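PDB 3OZY: putative mandelate racemase from Bordetella bronchiseptica, which is of unknown function but, as an enolase superfamily member, probably uses magnesium to act on an acid-sugar substrate related to m-xylarate. Local coordinates for residues I36-R41 against S108-A113; T47-P52 against L114-G119; A141-I146 against T168-K173; E197-A202 against C223-E228; G253-T258 against A278-G283. One frame throughout, in Å; residues are numbered along the deposited sequence.

Interaction 1: residues I36-R41 against S108-A113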
# COMPACT_ATOMS: atom_id res chain seq x y z
N ILE A 36 10.81 -4.30 -14.23
CA ILE A 36 10.03 -5.33 -14.90
C ILE A 36 9.58 -4.78 -16.24
O ILE A 36 9.00 -3.69 -16.31
CB ILE A 36 8.77 -5.68 -14.09
CG1 ILE A 36 9.12 -6.46 -12.83
CG2 ILE A 36 7.78 -6.47 -14.96
CD1 ILE A 36 9.61 -7.88 -13.08
N LEU A 37 9.83 -5.53 -17.30
CA LEU A 37 9.24 -5.25 -18.60
C LEU A 37 7.99 -6.10 -18.72
O LEU A 37 8.07 -7.33 -18.82
CB LEU A 37 10.23 -5.58 -19.73
CG LEU A 37 9.69 -5.40 -21.15
CD1 LEU A 37 9.33 -3.96 -21.42
CD2 LEU A 37 10.70 -5.90 -22.19
N VAL A 38 6.83 -5.45 -18.67
CA VAL A 38 5.56 -6.15 -18.82
C VAL A 38 5.31 -6.39 -20.30
O VAL A 38 5.57 -5.53 -21.13
CB VAL A 38 4.40 -5.31 -18.24
CG1 VAL A 38 3.06 -6.04 -18.44
CG2 VAL A 38 4.65 -5.02 -16.77
N GLU A 39 4.80 -7.59 -20.62
CA GLU A 39 4.43 -7.93 -21.98
C GLU A 39 3.04 -8.56 -21.97
O GLU A 39 2.84 -9.62 -21.37
CB GLU A 39 5.46 -8.90 -22.58
CG GLU A 39 5.21 -9.23 -24.04
CD GLU A 39 6.15 -10.30 -24.58
OE1 GLU A 39 7.09 -10.69 -23.86
OE2 GLU A 39 5.93 -10.76 -25.72
N VAL A 40 2.08 -7.90 -22.60
CA VAL A 40 0.73 -8.44 -22.72
C VAL A 40 0.54 -8.93 -24.15
O VAL A 40 0.67 -8.17 -25.11
CB VAL A 40 -0.34 -7.39 -22.39
CG1 VAL A 40 -1.75 -7.94 -22.67
CG2 VAL A 40 -0.21 -6.95 -20.93
N ARG A 41 0.24 -10.22 -24.28
CA ARG A 41 0.06 -10.84 -25.59
C ARG A 41 -1.41 -11.12 -25.88
O ARG A 41 -2.21 -11.29 -24.96
CB ARG A 41 0.84 -12.16 -25.66
CG ARG A 41 2.34 -12.01 -25.50
CD ARG A 41 3.01 -13.37 -25.54
NE ARG A 41 4.47 -13.28 -25.59
CZ ARG A 41 5.27 -14.33 -25.70
NH1 ARG A 41 4.76 -15.56 -25.76
NH2 ARG A 41 6.58 -14.17 -25.75
N SER A 108 -0.16 -0.57 -12.64
CA SER A 108 0.26 0.53 -13.50
C SER A 108 1.04 0.04 -14.71
O SER A 108 0.83 0.51 -15.82
CB SER A 108 1.13 1.51 -12.72
OG SER A 108 0.45 2.03 -11.59
N GLY A 109 1.95 -0.90 -14.47
CA GLY A 109 2.74 -1.49 -15.54
C GLY A 109 1.87 -2.20 -16.56
O GLY A 109 2.06 -2.08 -17.78
N VAL A 110 0.87 -2.93 -16.06
CA VAL A 110 -0.07 -3.64 -16.92
C VAL A 110 -0.96 -2.66 -17.69
O VAL A 110 -1.20 -2.81 -18.90
CB VAL A 110 -0.91 -4.62 -16.10
CG1 VAL A 110 -2.08 -5.19 -16.92
CG2 VAL A 110 -0.02 -5.73 -15.53
N ASP A 111 -1.44 -1.63 -17.00
CA ASP A 111 -2.25 -0.59 -17.63
C ASP A 111 -1.50 0.12 -18.77
O ASP A 111 -2.05 0.35 -19.85
CB ASP A 111 -2.74 0.42 -16.58
CG ASP A 111 -3.66 1.48 -17.15
OD1 ASP A 111 -4.89 1.22 -17.24
OD2 ASP A 111 -3.19 2.58 -17.52
N ILE A 112 -0.24 0.46 -18.53
CA ILE A 112 0.59 1.04 -19.58
C ILE A 112 0.67 0.08 -20.77
O ILE A 112 0.53 0.50 -21.91
CB ILE A 112 1.99 1.41 -19.07
CG1 ILE A 112 1.91 2.64 -18.16
CG2 ILE A 112 2.92 1.70 -20.23
CD1 ILE A 112 3.16 2.92 -17.35
N ALA A 113 0.86 -1.21 -20.50
CA ALA A 113 0.94 -2.19 -21.58
C ALA A 113 -0.36 -2.25 -22.38
O ALA A 113 -0.33 -2.39 -23.61
CB ALA A 113 1.33 -3.57 -21.05
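V38 and V40 of strand 36-41 lie over G109 and A113 of helix 108-113. The two axes approach to 8.0 Å and run in the same general sense, at 48° to each other. V38 is nearest G109 and V40 is nearest A113, each pair with CA atoms 6.4 Å apart. No hydrogen bond crosses the contact, so it is held by apolar packing alone. V38 does most of the touching and uses both of its methyls. Its CG2 rests on the helix backbone, 4.0 Å from G109 C. G109 has no side chain, so the methyl meets main chain there. V38 CG1, anti to the backbone N (chi1 179°), touches both V110 and A113, 4.2 Å from V110 CG2 and 4.0 Å from A113 CB. V40 adds one contact, with CG2 3.7 Å from A113 CB. Helix 58-73 also covers V110, through I65. Small helix residues set against strand valines join the antiparallel sheet to helix 102-122 in the N-terminal alpha+beta capping domain of the enolase superfamily.

Interaction 2: residues T47-P52 against L114-G119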
# COMPACT_ATOMS: atom_id res chain seq x y z
N THR A 47 0.85 -7.01 -29.39
CA THR A 47 1.49 -7.03 -28.08
C THR A 47 1.65 -5.62 -27.54
O THR A 47 1.95 -4.69 -28.29
CB THR A 47 2.87 -7.69 -28.17
OG1 THR A 47 2.72 -9.05 -28.62
CG2 THR A 47 3.57 -7.69 -26.82
N GLY A 48 1.45 -5.46 -26.23
CA GLY A 48 1.77 -4.21 -25.56
C GLY A 48 2.82 -4.42 -24.49
O GLY A 48 2.88 -5.49 -23.89
N VAL A 49 3.65 -3.41 -24.25
CA VAL A 49 4.64 -3.48 -23.17
C VAL A 49 4.48 -2.32 -22.19
O VAL A 49 3.89 -1.28 -22.52
CB VAL A 49 6.10 -3.51 -23.70
CG1 VAL A 49 6.34 -4.72 -24.59
CG2 VAL A 49 6.44 -2.22 -24.44
N GLY A 50 4.99 -2.53 -20.98
CA GLY A 50 4.89 -1.52 -19.94
C GLY A 50 5.94 -1.73 -18.86
O GLY A 50 6.77 -2.64 -18.95
N SER A 51 5.91 -0.88 -17.85
CA SER A 51 6.81 -0.98 -16.70
C SER A 51 6.10 -0.46 -15.47
O SER A 51 5.48 0.60 -15.52
CB SER A 51 8.07 -0.13 -16.92
OG SER A 51 8.81 -0.03 -15.71
N PRO A 52 6.21 -1.19 -14.34
CA PRO A 52 5.66 -0.76 -13.05
C PRO A 52 6.67 0.01 -12.19
O PRO A 52 6.53 0.04 -10.96
CB PRO A 52 5.34 -2.09 -12.37
CG PRO A 52 6.48 -2.98 -12.86
CD PRO A 52 6.65 -2.59 -14.31
N LEU A 114 -1.50 -2.13 -21.70
CA LEU A 114 -2.78 -2.13 -22.41
C LEU A 114 -2.92 -0.90 -23.31
O LEU A 114 -3.45 -1.00 -24.41
CB LEU A 114 -3.95 -2.21 -21.43
CG LEU A 114 -4.06 -3.54 -20.67
CD1 LEU A 114 -5.19 -3.48 -19.66
CD2 LEU A 114 -4.28 -4.70 -21.64
N TRP A 115 -2.44 0.25 -22.85
CA TRP A 115 -2.47 1.46 -23.67
C TRP A 115 -1.51 1.34 -24.86
O TRP A 115 -1.82 1.79 -25.97
CB TRP A 115 -2.17 2.71 -22.83
CG TRP A 115 -3.38 3.24 -22.12
CD1 TRP A 115 -3.73 3.04 -20.80
CD2 TRP A 115 -4.40 4.06 -22.68
NE1 TRP A 115 -4.91 3.69 -20.52
CE2 TRP A 115 -5.33 4.34 -21.65
CE3 TRP A 115 -4.61 4.61 -23.95
CZ2 TRP A 115 -6.46 5.13 -21.87
CZ3 TRP A 115 -5.73 5.39 -24.16
CH2 TRP A 115 -6.65 5.64 -23.12
N ASP A 116 -0.34 0.75 -24.63
CA ASP A 116 0.60 0.52 -25.71
C ASP A 116 -0.04 -0.39 -26.75
O ASP A 116 0.02 -0.13 -27.95
CB ASP A 116 1.90 -0.08 -25.15
CG ASP A 116 2.95 -0.31 -26.22
OD1 ASP A 116 3.25 0.62 -27.00
OD2 ASP A 116 3.49 -1.43 -26.27
N LEU A 117 -0.68 -1.46 -26.27
CA LEU A 117 -1.35 -2.42 -27.13
C LEU A 117 -2.44 -1.72 -27.95
O LEU A 117 -2.52 -1.89 -29.17
CB LEU A 117 -1.94 -3.54 -26.27
CG LEU A 117 -2.36 -4.85 -26.95
CD1 LEU A 117 -2.48 -5.95 -25.90
CD2 LEU A 117 -3.68 -4.71 -27.72
N LYS A 118 -3.25 -0.90 -27.28
CA LYS A 118 -4.30 -0.16 -27.96
C LYS A 118 -3.75 0.75 -29.07
O LYS A 118 -4.25 0.75 -30.20
CB LYS A 118 -5.12 0.65 -26.95
CG LYS A 118 -6.25 1.48 -27.56
CD LYS A 118 -7.09 2.16 -26.46
CE LYS A 118 -8.02 1.18 -25.75
NZ LYS A 118 -9.30 0.97 -26.51
N GLY A 119 -2.71 1.52 -28.75
CA GLY A 119 -2.08 2.36 -29.75
C GLY A 119 -1.51 1.55 -30.91
O GLY A 119 -1.63 1.96 -32.06
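D116 reaches across from helix 114-119 to the backbone of V49, next to the glycine at which strand and helix come closest. Its CG is anti to the backbone N, which carries the carboxylate out from the helix to the strand. OD2 accepts the N-H of V49 at 2.8 Å, with an N-H...O angle of 163°. The V49 nitrogen lies on the anti side of OD2 and only 16° out of the carboxylate plane. The same oxygen forms a salt bridge with R120 NE, and OD1 accepts a bond from L361 N. Both carboxylate oxygens of this buried side chain are therefore engaged, which fixes its rotation. V49 turns its CB away from the helix. With chi1 at -60°, its CG2 sits between the backbone N and the carbonyl carbon, and this methyl comes 3.6 Å from OD2. The two side chains lie alongside each other and point the same way. G48 lies with its CA 3.8 Å from L117 N and 3.3 Å from D116 OD2. It has no side chain to stand between strand and helix backbone. L117 flanks the same spot. Its CB is 3.8 Å from G48 CA, and its CG is 4.1 Å from T47 C. V49 O is buried here and has no polar partner in the model. The arrangement is a close strand-helix crossing at a glycine, tied by an aspartate, inside the N-terminal domain that covers the barrel in this superfamily.

Interaction 3: residues A141-I146 against T168-K173; sequences AYASSI and TAAKLK. With ACY (acetic acid), chain I.
I146 and L172 lie on one face of the paired strands, with I146 CG2 3.7 Å from L172 CD1. A143 and A170 continue this face, their CB atoms 4.0 Å apart. L159 and W162 of helix 152-164 cover A143, A170 and I146, and L185 and M188 of helix 178-192 cover L172. Four backbone hydrogen bonds join the parallel strands, two made by A143 and two by I146. On the opposite face the contact turns polar. The aliphatic chain of K171 runs beside the Y142 ring, with CB 3.7 Å from Y142 CE1. A bend at chi3 (82°) then brings NZ to the phenol, where it donates to Y142 OH at 2.9 Å. S145 OG lies on the same lysine, 3.3 Å from CE. K171 NZ also forms salt bridges with E227 and E329, so three groups grip it. At the C-terminal ends of the strands, K173 NZ donates at 2.8 Å to O of a bound acetic acid, probably from the crystallisation liquor. It also bonds D201 and N203. K171-L172-K173 matches the KxK motif of mandelate racemase relatives, whose second lysine is an acid/base group, and its place beside metal ligands is consistent with that role.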
# COMPACT_ATOMS: atom_id res chain seq x y z
N ALA A 141 12.00 19.90 -20.20
CA ALA A 141 12.52 18.85 -19.31
C ALA A 141 13.44 19.41 -18.24
O ALA A 141 13.99 20.52 -18.37
CB ALA A 141 13.26 17.79 -20.12
N TYR A 142 13.61 18.65 -17.17
CA TYR A 142 14.61 18.98 -16.18
C TYR A 142 15.52 17.79 -15.94
O TYR A 142 15.09 16.64 -16.04
CB TYR A 142 13.99 19.47 -14.87
CG TYR A 142 13.31 18.45 -13.96
CD1 TYR A 142 14.05 17.71 -13.04
CD2 TYR A 142 11.92 18.29 -13.97
CE1 TYR A 142 13.43 16.83 -12.16
CE2 TYR A 142 11.30 17.40 -13.11
CZ TYR A 142 12.05 16.67 -12.20
OH TYR A 142 11.45 15.79 -11.32
N ALA A 143 16.77 18.08 -15.59
CA ALA A 143 17.77 17.05 -15.35
C ALA A 143 17.60 16.51 -13.94
O ALA A 143 17.72 17.25 -12.96
CB ALA A 143 19.18 17.62 -15.54
N SER A 144 17.33 15.21 -13.84
CA SER A 144 17.06 14.57 -12.57
C SER A 144 18.15 13.53 -12.28
O SER A 144 18.24 12.54 -13.00
CB SER A 144 15.70 13.87 -12.67
OG SER A 144 15.34 13.28 -11.44
N SER A 145 19.01 13.72 -11.27
CA SER A 145 19.14 14.89 -10.40
C SER A 145 20.61 15.00 -10.02
O SER A 145 21.40 14.10 -10.32
CB SER A 145 18.36 14.70 -9.09
OG SER A 145 16.96 14.70 -9.30
N ILE A 146 20.96 16.09 -9.35
CA ILE A 146 22.24 16.27 -8.68
C ILE A 146 22.06 15.68 -7.28
O ILE A 146 21.15 16.10 -6.54
CB ILE A 146 22.60 17.76 -8.60
CG1 ILE A 146 22.72 18.32 -10.02
CG2 ILE A 146 23.88 17.98 -7.80
CD1 ILE A 146 22.76 19.83 -10.11
N THR A 168 17.09 23.49 -19.15
CA THR A 168 16.75 24.80 -18.61
C THR A 168 16.30 24.69 -17.15
O THR A 168 15.84 25.67 -16.56
CB THR A 168 15.62 25.47 -19.42
OG1 THR A 168 14.41 24.70 -19.30
CG2 THR A 168 16.01 25.60 -20.89
N ALA A 169 16.45 23.50 -16.58
CA ALA A 169 15.97 23.20 -15.24
C ALA A 169 16.67 21.93 -14.75
O ALA A 169 17.03 21.07 -15.55
CB ALA A 169 14.46 22.99 -15.25
N ALA A 170 16.86 21.82 -13.44
CA ALA A 170 17.47 20.63 -12.86
C ALA A 170 17.07 20.53 -11.40
O ALA A 170 16.63 21.51 -10.80
CB ALA A 170 18.99 20.69 -13.00
N LYS A 171 17.25 19.34 -10.84
CA LYS A 171 16.83 19.05 -9.47
C LYS A 171 18.02 18.64 -8.60
O LYS A 171 18.91 17.91 -9.04
CB LYS A 171 15.76 17.96 -9.48
CG LYS A 171 15.08 17.68 -8.13
CD LYS A 171 13.72 17.01 -8.29
CE LYS A 171 13.85 15.51 -8.49
NZ LYS A 171 12.50 14.91 -8.75
N LEU A 172 17.99 19.10 -7.35
CA LEU A 172 18.99 18.77 -6.33
C LEU A 172 18.38 17.93 -5.22
O LEU A 172 17.33 18.27 -4.67
CB LEU A 172 19.53 20.06 -5.70
CG LEU A 172 20.50 19.88 -4.53
CD1 LEU A 172 21.84 19.33 -5.03
CD2 LEU A 172 20.70 21.20 -3.78
N LYS A 173 19.04 16.82 -4.88
CA LYS A 173 18.65 16.03 -3.72
C LYS A 173 19.19 16.65 -2.44
O LYS A 173 20.36 17.04 -2.37
CB LYS A 173 19.18 14.61 -3.86
CG LYS A 173 18.67 13.87 -5.08
CD LYS A 173 17.18 13.57 -4.93
CE LYS A 173 16.70 12.63 -6.01
NZ LYS A 173 15.33 12.11 -5.71
C ACY I . 15.84 8.57 -5.93
O ACY I . 15.87 9.48 -5.08
OXT ACY I . 16.57 8.56 -6.95
CH3 ACY I . 14.92 7.41 -5.73
O HOH W 1 14.83 22.14 -20.28

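Interaction 4: residues E197-A202 against C223-E228. With MG (magnesium ion), chain C.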
# COMPACT_ATOMS: atom_id res chain seq x y z
N GLU A 197 15.69 26.99 -13.82
CA GLU A 197 14.88 26.59 -12.67
C GLU A 197 15.62 25.56 -11.84
O GLU A 197 16.21 24.62 -12.38
CB GLU A 197 13.52 26.02 -13.10
CG GLU A 197 12.64 26.99 -13.89
CD GLU A 197 12.11 28.17 -13.08
OE1 GLU A 197 12.24 28.19 -11.83
OE2 GLU A 197 11.52 29.08 -13.70
N ILE A 198 15.61 25.75 -10.52
CA ILE A 198 16.24 24.81 -9.62
C ILE A 198 15.17 24.20 -8.72
O ILE A 198 14.46 24.93 -8.00
CB ILE A 198 17.35 25.48 -8.76
CG1 ILE A 198 18.45 26.05 -9.67
CG2 ILE A 198 17.94 24.49 -7.78
CD1 ILE A 198 19.48 26.89 -8.92
N LEU A 199 15.05 22.88 -8.79
CA LEU A 199 14.09 22.11 -8.02
C LEU A 199 14.85 21.40 -6.90
O LEU A 199 16.03 21.11 -7.06
CB LEU A 199 13.45 21.05 -8.92
CG LEU A 199 12.50 21.50 -10.03
CD1 LEU A 199 13.07 22.57 -10.96
CD2 LEU A 199 12.09 20.27 -10.82
N VAL A 200 14.18 21.13 -5.79
CA VAL A 200 14.81 20.46 -4.65
C VAL A 200 13.94 19.27 -4.23
O VAL A 200 12.70 19.35 -4.32
CB VAL A 200 14.98 21.45 -3.48
CG1 VAL A 200 15.32 20.75 -2.19
CG2 VAL A 200 16.04 22.50 -3.83
N ASP A 201 14.57 18.18 -3.80
CA ASP A 201 13.86 16.94 -3.46
C ASP A 201 14.50 16.33 -2.22
O ASP A 201 15.68 15.94 -2.26
CB ASP A 201 13.95 16.00 -4.66
CG ASP A 201 13.23 14.68 -4.45
OD1 ASP A 201 12.80 14.37 -3.33
OD2 ASP A 201 13.14 13.93 -5.45
N ALA A 202 13.74 16.26 -1.13
CA ALA A 202 14.25 15.76 0.14
C ALA A 202 13.96 14.28 0.39
O ALA A 202 14.38 13.75 1.41
CB ALA A 202 13.70 16.59 1.31
N CYS A 223 13.70 28.79 -5.73
CA CYS A 223 13.48 27.43 -6.21
C CYS A 223 12.07 27.20 -6.74
O CYS A 223 11.09 27.73 -6.22
CB CYS A 223 13.80 26.41 -5.11
SG CYS A 223 15.54 26.37 -4.68
N TYR A 224 11.97 26.37 -7.77
CA TYR A 224 10.69 26.08 -8.41
C TYR A 224 9.76 25.24 -7.53
O TYR A 224 8.56 25.55 -7.39
CB TYR A 224 10.94 25.37 -9.75
CG TYR A 224 9.72 25.24 -10.62
CD1 TYR A 224 9.31 26.28 -11.46
CD2 TYR A 224 8.97 24.07 -10.64
CE1 TYR A 224 8.19 26.16 -12.25
CE2 TYR A 224 7.85 23.94 -11.43
CZ TYR A 224 7.46 24.98 -12.24
OH TYR A 224 6.34 24.84 -13.03
N TRP A 225 10.29 24.18 -6.94
CA TRP A 225 9.50 23.34 -6.04
C TRP A 225 10.36 22.66 -4.99
O TRP A 225 11.58 22.59 -5.13
CB TRP A 225 8.61 22.35 -6.80
CG TRP A 225 9.21 21.08 -7.42
CD1 TRP A 225 10.16 20.23 -6.89
CD2 TRP A 225 8.76 20.49 -8.64
NE1 TRP A 225 10.35 19.16 -7.76
CE2 TRP A 225 9.50 19.30 -8.83
CE3 TRP A 225 7.81 20.86 -9.60
CZ2 TRP A 225 9.32 18.48 -9.96
CZ3 TRP A 225 7.63 20.05 -10.71
CH2 TRP A 225 8.38 18.88 -10.88
N PHE A 226 9.68 22.19 -3.94
CA PHE A 226 10.23 21.47 -2.80
C PHE A 226 9.49 20.13 -2.81
O PHE A 226 8.31 20.06 -2.44
CB PHE A 226 9.88 22.26 -1.53
CG PHE A 226 10.61 21.84 -0.27
CD1 PHE A 226 11.60 20.87 -0.28
CD2 PHE A 226 10.31 22.48 0.92
CE1 PHE A 226 12.28 20.56 0.90
CE2 PHE A 226 10.97 22.18 2.09
CZ PHE A 226 11.95 21.21 2.09
N GLU A 227 10.17 19.08 -3.26
CA GLU A 227 9.57 17.76 -3.49
C GLU A 227 9.82 16.82 -2.31
O GLU A 227 10.92 16.80 -1.75
CB GLU A 227 10.14 17.19 -4.78
CG GLU A 227 9.83 15.73 -5.02
CD GLU A 227 10.22 15.29 -6.41
OE1 GLU A 227 10.58 16.15 -7.24
OE2 GLU A 227 10.18 14.07 -6.68
N GLU A 228 8.80 16.04 -1.96
CA GLU A 228 8.83 15.16 -0.78
C GLU A 228 9.57 15.80 0.39
O GLU A 228 10.51 15.23 0.95
CB GLU A 228 9.41 13.77 -1.12
CG GLU A 228 8.49 12.92 -1.99
CD GLU A 228 8.84 11.45 -1.91
OE1 GLU A 228 10.04 11.13 -1.76
OE2 GLU A 228 7.92 10.61 -1.98
MG MG C . 11.51 12.38 -6.04
O HOH W 2 11.31 12.27 -3.82
O HOH W 3 12.86 10.49 -5.56
O HOH W 4 12.30 12.09 -8.25
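D201 and E227 meet at the magnesium site, at the C-terminal ends of two neighbouring parallel barrel strands. Carboxylates on successive strands form the metal site characteristic of the enolase superfamily. D201 OD2 binds magnesium at 2.3 Å and E227 OE2 at 2.2 Å. E254 and three waters complete six ligands. The two carboxylates are stacked, with planes 20° apart, and the shared metal probably offsets the repulsion between their oxygens. Both CG atoms are anti to the backbone N, which sends the two carboxylates out together to the ion. One metal-bound water donates to D201 OD1 at 2.6 Å and to E228 OE1 at 2.7 Å, which brings E228 into the second shell. D201 OD1 also accepts from N203 N. E228 OE2 is held in turn by N255. E227 OE1, paired with K171, takes a weak bond from W225 NE1. Further down the strands, L199 CD2 sits over one face of W225, 3.7 Å from the centroid of the six-membered ring. With chi1 at 77° the indole turns that face to L199 and its edge to V200 O. E197 OE1 lies at the edge of the Y224 ring, 3.5 Å from CD1. Four backbone bonds hold the strands, among them E227 N to V200 O at 2.8 Å. On the outer face V200 CG2 touches C223 SG at 4.0 Å. There V200, C223 and F226 pack under L218 of helix 208-220, the crossover between the two strands. Strand 169-173 flanks 197-201 on its other edge.

Interaction 5: residues G253-T258 against A278-G283. With MG (magnesium ion), chain C.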
# COMPACT_ATOMS: atom_id res chain seq x y z
N GLY A 253 4.37 13.04 -4.75
CA GLY A 253 3.50 12.09 -5.42
C GLY A 253 4.09 10.78 -5.89
O GLY A 253 3.32 9.86 -6.17
N GLU A 254 5.41 10.66 -5.97
CA GLU A 254 5.96 9.39 -6.43
C GLU A 254 5.62 8.23 -5.49
O GLU A 254 5.59 7.08 -5.91
CB GLU A 254 7.46 9.47 -6.66
CG GLU A 254 8.28 9.42 -5.40
CD GLU A 254 9.69 9.88 -5.66
OE1 GLU A 254 10.63 9.12 -5.36
OE2 GLU A 254 9.84 11.00 -6.17
N ASN A 255 5.35 8.54 -4.22
CA ASN A 255 5.08 7.50 -3.25
C ASN A 255 3.65 7.52 -2.71
O ASN A 255 3.34 6.86 -1.72
CB ASN A 255 6.13 7.53 -2.14
CG ASN A 255 7.47 7.03 -2.63
OD1 ASN A 255 7.56 5.94 -3.20
ND2 ASN A 255 8.51 7.83 -2.45
N LEU A 256 2.79 8.27 -3.40
CA LEU A 256 1.35 8.30 -3.13
C LEU A 256 0.64 7.59 -4.27
O LEU A 256 1.07 7.66 -5.42
CB LEU A 256 0.85 9.74 -3.05
CG LEU A 256 1.41 10.55 -1.89
CD1 LEU A 256 1.03 12.01 -2.08
CD2 LEU A 256 0.88 10.01 -0.57
N TYR A 257 -0.44 6.88 -3.95
CA TYR A 257 -1.07 5.97 -4.90
C TYR A 257 -2.55 6.27 -5.11
O TYR A 257 -3.30 6.45 -4.15
CB TYR A 257 -0.91 4.53 -4.41
CG TYR A 257 0.53 4.08 -4.40
CD1 TYR A 257 1.09 3.46 -5.52
CD2 TYR A 257 1.35 4.29 -3.29
CE1 TYR A 257 2.41 3.06 -5.53
CE2 TYR A 257 2.69 3.90 -3.30
CZ TYR A 257 3.21 3.28 -4.42
OH TYR A 257 4.53 2.87 -4.47
N THR A 258 -2.95 6.27 -6.38
CA THR A 258 -4.33 6.51 -6.85
C THR A 258 -4.77 7.95 -6.64
O THR A 258 -4.17 8.71 -5.87
CB THR A 258 -5.40 5.58 -6.22
OG1 THR A 258 -5.80 6.07 -4.93
CG2 THR A 258 -4.93 4.13 -6.14
N ALA A 278 2.48 7.77 -13.98
CA ALA A 278 1.64 6.79 -14.67
C ALA A 278 2.05 5.34 -14.39
O ALA A 278 1.20 4.44 -14.43
CB ALA A 278 1.63 7.05 -16.17
N SER A 279 3.34 5.12 -14.13
CA SER A 279 3.86 3.77 -13.90
C SER A 279 3.85 3.31 -12.44
O SER A 279 4.28 2.20 -12.13
CB SER A 279 5.29 3.64 -14.45
OG SER A 279 6.20 4.42 -13.68
N ARG A 280 3.36 4.17 -11.54
CA ARG A 280 3.32 3.86 -10.11
C ARG A 280 1.93 4.03 -9.49
O ARG A 280 1.50 3.20 -8.70
CB ARG A 280 4.31 4.73 -9.32
CG ARG A 280 5.75 4.60 -9.76
CD ARG A 280 6.65 5.70 -9.16
NE ARG A 280 6.94 5.54 -7.73
CZ ARG A 280 7.93 4.80 -7.25
NH1 ARG A 280 8.70 4.12 -8.08
NH2 ARG A 280 8.15 4.74 -5.94
N ALA A 281 1.25 5.13 -9.83
CA ALA A 281 0.08 5.57 -9.09
C ALA A 281 -1.22 4.92 -9.57
O ALA A 281 -2.28 5.19 -9.00
CB ALA A 281 -0.03 7.10 -9.16
N GLY A 282 -1.13 4.10 -10.61
CA GLY A 282 -2.26 3.32 -11.08
C GLY A 282 -2.29 3.06 -12.57
O GLY A 282 -3.08 2.22 -13.03
N GLY A 283 -1.47 3.75 -13.36
CA GLY A 283 -1.46 3.55 -14.80
C GLY A 283 -1.63 4.85 -15.56
O GLY A 283 -1.81 5.90 -14.95
MG MG C . 11.51 12.38 -6.04
O HOH W 3 12.86 10.49 -5.56
O HOH W 2 11.31 12.27 -3.82
O HOH W 4 12.30 12.09 -8.25
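Y257 and A281 are the residues whose CA atoms come nearest across two irregular loops, 4.4 Å apart, and a type I turn runs from G253 to L256. R280 carries most of the contact. Its chain bends at chi3 (73°) and lays the edge of the guanidinium against the turn. NE donates to E254 O at 2.7 Å in a nearly straight bond of 169°, with the oxygen in the guanidinium plane. NH2 donates to N255 OD1 at 3.0 Å, a more bent bond that comes from above the amide plane. The amide and guanidinium planes stand 73° apart. The other end of N255 is taken up by E228, and R280 NH1 bonds S53. R280 is thus a second-shell residue that holds the backbone of a metal ligand. E254 OE2 binds magnesium at 2.2 Å, and its OE1 accepts from a metal-bound water at 2.6 Å. Y257 presents its ring edge to R280 O, with CD1 3.2 Å away, while its hydroxyl bonds Y56. At the far end T258 N donates to A281 O at 2.9 Å, in the carbonyl plane and on a lone pair. The first loop leads from strand 249-252 into helix 258-267. The second leads from strand 273-274 into helix 284-296, with G283 at the N-cap position. I104 of helix 102-122 touches Y257 and T258, and H99 of the second subunit packs on L256 and Y257.

How the interactions relate
Interactions 1 and 2 come first along the chain and cross in it. Their centres are about 6 Å apart, and they share helix 102-122 and the three-stranded antiparallel sheet. Both lie in the N-terminal capping domain. Interactions 3, 4 and 5 follow in series in the barrel. Interactions 3 and 4, centres about 9 Å apart, lie in one sheet, where strands 169-173 and 197-201 are neighbours. Interactions 4 and 5 have centres about 19 Å apart but share the magnesium ion and its three waters. Interaction 5 also touches interactions 1 and 2, through S108 and S51. It therefore joins the metal end of the barrel to the capping domain, as expected for an active site between the two.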